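Local coordinates for hydrolase, isochorismatase family (Pseudomonas putida, PDB 4L07), which hydrolyses the amide group of maleamate, probably giving maleate and ammonia, during bacterial breakdown of N-heterocycles, at the interface of chains A and B. Sequence-based numbering; all coordinates share one arbitrary frame. Chains: chain A/B, Hydrolase, isochorismatase family.

Contact 1 and contact 2 are patches of one two-fold symmetric interface between identical chains. The centres of their C-alpha atoms lie about 15 Å apart, and A:Thr126 takes part in both. Contact 1 lies near the two-fold axis, where the loops around A:Gly124 and B:Gly124 meet. Contact 2 packs helix 127-133 of chain A against 3-10 helix 74-79 of chain B. The chain B copy of helix 127-133 supplies B:Ser129 to contact 1, so the same segment of the protein serves both patches. Each contact has a twin with the chains exchanged. The deposited assembly holds four copies; the pair may be its building unit.

Contact 1: the interface of chains A and B. Residues chain A 117, 123-126; chain B 124-126, 129.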
loop_
_atom_site.group_PDB
_atom_site.type_symbol
_atom_site.label_atom_id
_atom_site.label_comp_id
_atom_site.label_asym_id
_atom_site.label_seq_id
_atom_site.Cartn_x
_atom_site.Cartn_y
_atom_site.Cartn_z
ATOM N N LYS A 117 -7.058 -6.075 -9.274
ATOM C CA LYS A 117 -6.310 -6.999 -10.123
ATOM C C LYS A 117 -5.885 -8.285 -9.413
ATOM O O LYS A 117 -5.410 -9.217 -10.065
ATOM C CB LYS A 117 -5.063 -6.305 -10.702
ATOM C CG LYS A 117 -5.322 -4.932 -11.294
ATOM C CD LYS A 117 -6.082 -4.968 -12.606
ATOM C CE LYS A 117 -6.547 -3.560 -12.965
ATOM N NZ LYS A 117 -7.241 -3.529 -14.277
ATOM N N PHE A 123 -6.029 -4.553 -1.967
ATOM C CA PHE A 123 -4.716 -4.526 -2.597
ATOM C C PHE A 123 -4.703 -3.800 -3.938
ATOM O O PHE A 123 -5.374 -4.208 -4.886
ATOM C CB PHE A 123 -4.098 -5.927 -2.745
ATOM C CG PHE A 123 -2.663 -5.876 -3.188
ATOM C CD1 PHE A 123 -1.634 -5.957 -2.255
ATOM C CD2 PHE A 123 -2.340 -5.655 -4.529
ATOM C CE1 PHE A 123 -0.311 -5.862 -2.656
ATOM C CE2 PHE A 123 -1.018 -5.551 -4.934
ATOM C CZ PHE A 123 -0.002 -5.664 -3.994
ATOM N N GLY A 124 -3.914 -2.727 -4.008
ATOM C CA GLY A 124 -3.783 -1.957 -5.239
ATOM C C GLY A 124 -5.085 -1.285 -5.637
ATOM O O GLY A 124 -5.356 -1.130 -6.822
ATOM N N SER A 125 -5.886 -0.897 -4.644
ATOM C CA SER A 125 -7.195 -0.290 -4.880
ATOM C C SER A 125 -7.432 0.903 -3.970
ATOM O O SER A 125 -6.680 1.150 -3.027
ATOM C CB SER A 125 -8.322 -1.319 -4.681
ATOM O OG SER A 125 -8.718 -1.405 -3.309
ATOM N N THR A 126 -8.501 1.632 -4.264
ATOM C CA THR A 126 -8.876 2.791 -3.489
ATOM C C THR A 126 -9.743 2.452 -2.264
ATOM O O THR A 126 -10.186 3.358 -1.554
ATOM C CB THR A 126 -9.610 3.805 -4.387
ATOM O OG1 THR A 126 -9.810 5.018 -3.657
ATOM C CG2 THR A 126 -10.956 3.231 -4.870
ATOM N N GLY B 124 -3.018 3.422 -4.231
ATOM C CA GLY B 124 -4.288 2.736 -4.391
ATOM C C GLY B 124 -4.487 2.227 -5.803
ATOM O O GLY B 124 -5.611 2.202 -6.321
ATOM N N SER B 125 -3.389 1.799 -6.416
ATOM C CA SER B 125 -3.415 1.338 -7.790
ATOM C C SER B 125 -2.573 0.086 -7.967
ATOM O O SER B 125 -1.767 -0.285 -7.099
ATOM C CB SER B 125 -2.895 2.438 -8.718
ATOM O OG SER B 125 -1.494 2.321 -8.887
ATOM N N THR B 126 -2.742 -0.543 -9.125
ATOM C CA THR B 126 -1.974 -1.725 -9.471
ATOM C C THR B 126 -0.580 -1.448 -10.048
ATOM O O THR B 126 0.112 -2.383 -10.442
ATOM C CB THR B 126 -2.778 -2.634 -10.435
ATOM O OG1 THR B 126 -2.052 -3.846 -10.655
ATOM C CG2 THR B 126 -3.046 -1.932 -11.777
ATOM N N SER B 129 2.674 -3.366 -8.905
ATOM C CA SER B 129 2.585 -4.767 -9.296
ATOM C C SER B 129 2.919 -5.006 -10.763
ATOM O O SER B 129 3.595 -5.983 -11.090
ATOM C CB SER B 129 1.202 -5.331 -8.952
ATOM O OG SER B 129 1.005 -5.310 -7.544
#
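No hydrogen bond grips a polar atom across this patch; the best-seated one is B:Ser129 OG, touched by two ring carbons of A:Phe123. The patch is the loop-to-loop centre of the interface between two copies; the structure alone does not show that this pair is the biological one. The hydroxyl sits at the ring edge, in the ring plane. B:Ser129 OG lies 3.3 Å from A:Phe123 CE2 and a little further from A:Phe123 CZ. A:Phe123 has CG anti to its backbone N (chi1 -171°), which carries the ring edge towards chain B. B:Ser129 OG is anti to its own carbonyl carbon.

The middle of the patch is backbone against backbone. A:Gly124 CA lies 3.2 Å from the carbonyl B:Ser125 O, and the two-fold repeats this with B:Gly124 CA 3.2 Å from A:Ser125 O. Both glycines have positive phi, near 65°. The lack of a side chain probably lets the loops pass this closely. They bury 49 and 51 Å², the most in this patch.

Nearby, A:Lys117 and B:Thr126 cross at about a right angle. The lysine touches with its aliphatic stem, and the chain bends at chi2 (-72°). B:Thr126 OG1 is anti to the backbone N, so its CG2 takes the crowded position between N and the carbonyl carbon. The methyl B:Thr126 CG2 lies 4.0 Å from A:Lys117 CE. A:Lys117 CG meets the threonine centrally, 3.5 Å from B:Thr126 CB.

Contact 2: the interface of chains A and B. Residues chain A 112, 126, 129-130, 133-134; chain B 75-76, 79-80.
This is an apolar seam between helix 127-133 of chain A and 3-10 helix 74-79 of chain B. No nitrogen or oxygen reaches across to form a bond. It joins the two copies by packing.

The tight part centres on B:Met79, which buries 68 Å², and A:Leu130, which buries 60 Å². The methionine chain is extended beyond CG and crosses the leucine obliquely. A:Leu130 CD1 is 3.7 Å from B:Met79 CB and also touches the sulfur SD. B:Leu80 CD2 adds a branch 3.8 Å from the same A:Leu130 CD1. The leucine methyl is thus packed by B:Met79 and B:Leu80, with the stem of B:Glu76 a little further off. Backbone closes in as well: A:Gly133 CA lies 3.2 Å from the carbonyl B:Met79 O.

A:Thr134 follows the end of the helix and lies alongside B:Met79, pointing the same way. Its OG1 takes the crowded position between backbone N and carbonyl carbon (chi1 49°). From there A:Thr134 OG1 donates a 2.8 Å hydrogen bond to A:Leu130 O, in the carbonyl plane and on a lone pair (137° at the oxygen). This bond helps hold the rotation that sets A:Thr134 CG2 3.5 Å from B:Met79 CG. An alanine here would remove both the hydroxyl and that methyl, and would probably leave the methionine stem less firmly packed and the helix end less well held.

A second close contact is made by the stem of B:Glu76. It crosses A:Val112 at about a right angle, with B:Glu76 CG 3.7 Å from A:Val112 CG1. The other branch, A:Val112 CG2, lies 3.6 Å from the carbonyl carbon B:Gly75 C. The looser part is the carboxylate end. The extended chain carries it beyond A:Leu130 and B:Met79, where it meets methyl groups instead of a polar partner across the interface. A:Thr126 hides just 8 Å² here, and its methyl A:Thr126 CG2 stands 3.8 Å from B:Glu76 OE1.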
loop_
_atom_site.group_PDB
_atom_site.type_symbol
_atom_site.label_atom_id
_atom_site.label_comp_id
_atom_site.label_asym_id
_atom_site.label_seq_id
_atom_site.Cartn_x
_atom_site.Cartn_y
_atom_site.Cartn_z
ATOM N N VAL A 112 -20.975 2.327 -5.681
ATOM C CA VAL A 112 -19.592 2.389 -6.137
ATOM C C VAL A 112 -19.053 0.992 -6.436
ATOM O O VAL A 112 -19.227 0.062 -5.638
ATOM C CB VAL A 112 -18.691 3.097 -5.101
ATOM C CG1 VAL A 112 -17.215 2.947 -5.458
ATOM C CG2 VAL A 112 -19.071 4.566 -4.988
ATOM N N THR A 126 -8.501 1.632 -4.264
ATOM C CA THR A 126 -8.876 2.791 -3.489
ATOM C C THR A 126 -9.743 2.452 -2.264
ATOM O O THR A 126 -10.186 3.358 -1.554
ATOM C CB THR A 126 -9.610 3.805 -4.387
ATOM O OG1 THR A 126 -9.810 5.018 -3.657
ATOM C CG2 THR A 126 -10.956 3.231 -4.870
ATOM N N SER A 129 -9.110 4.027 1.319
ATOM C CA SER A 129 -9.374 5.463 1.320
ATOM C C SER A 129 -10.859 5.789 1.376
ATOM O O SER A 129 -11.251 6.760 2.020
ATOM C CB SER A 129 -8.726 6.124 0.106
ATOM O OG SER A 129 -7.327 5.936 0.162
ATOM N N LEU A 130 -11.685 4.971 0.729
ATOM C CA LEU A 130 -13.128 5.200 0.763
ATOM C C LEU A 130 -13.675 4.938 2.156
ATOM O O LEU A 130 -14.514 5.689 2.642
ATOM C CB LEU A 130 -13.878 4.336 -0.251
ATOM C CG LEU A 130 -13.846 4.623 -1.756
ATOM C CD1 LEU A 130 -13.898 6.099 -2.140
ATOM C CD2 LEU A 130 -12.614 4.000 -2.338
ATOM N N GLY A 133 -12.290 7.616 4.542
ATOM C CA GLY A 133 -12.957 8.874 4.200
ATOM C C GLY A 133 -14.411 8.974 4.635
ATOM O O GLY A 133 -14.951 10.074 4.750
ATOM N N THR A 134 -15.051 7.829 4.862
ATOM C CA THR A 134 -16.433 7.799 5.340
ATOM C C THR A 134 -16.490 7.496 6.837
ATOM O O THR A 134 -17.572 7.251 7.378
ATOM C CB THR A 134 -17.285 6.758 4.580
ATOM O OG1 THR A 134 -16.591 5.506 4.546
ATOM C CG2 THR A 134 -17.562 7.214 3.148
ATOM N N GLY B 75 -20.555 8.356 -6.575
ATOM C CA GLY B 75 -20.609 7.943 -5.168
ATOM C C GLY B 75 -19.305 8.141 -4.407
ATOM O O GLY B 75 -19.318 8.302 -3.186
ATOM N N GLU B 76 -18.187 8.133 -5.133
ATOM C CA GLU B 76 -16.856 8.290 -4.533
ATOM C C GLU B 76 -16.558 9.721 -4.130
ATOM O O GLU B 76 -15.755 9.957 -3.215
ATOM C CB GLU B 76 -15.763 7.805 -5.491
ATOM C CG GLU B 76 -15.787 6.306 -5.733
ATOM C CD GLU B 76 -14.755 5.831 -6.744
ATOM O OE1 GLU B 76 -14.052 4.839 -6.433
ATOM O OE2 GLU B 76 -14.646 6.420 -7.846
ATOM N N MET B 79 -16.702 10.776 -0.589
ATOM C CA MET B 79 -15.893 9.884 0.245
ATOM C C MET B 79 -14.419 10.297 0.331
ATOM O O MET B 79 -13.731 9.912 1.273
ATOM C CB MET B 79 -15.989 8.442 -0.249
ATOM C CG MET B 79 -17.395 7.873 -0.295
ATOM S SD MET B 79 -17.389 6.141 -0.800
ATOM C CE MET B 79 -19.144 5.795 -0.799
ATOM N N LEU B 80 -13.942 11.065 -0.648
ATOM C CA LEU B 80 -12.504 11.359 -0.770
ATOM C C LEU B 80 -12.152 12.803 -0.420
ATOM O O LEU B 80 -12.472 13.713 -1.178
ATOM C CB LEU B 80 -11.998 11.013 -2.181
ATOM C CG LEU B 80 -12.105 9.542 -2.614
ATOM C CD1 LEU B 80 -11.896 9.406 -4.114
ATOM C CD2 LEU B 80 -11.106 8.671 -1.858
#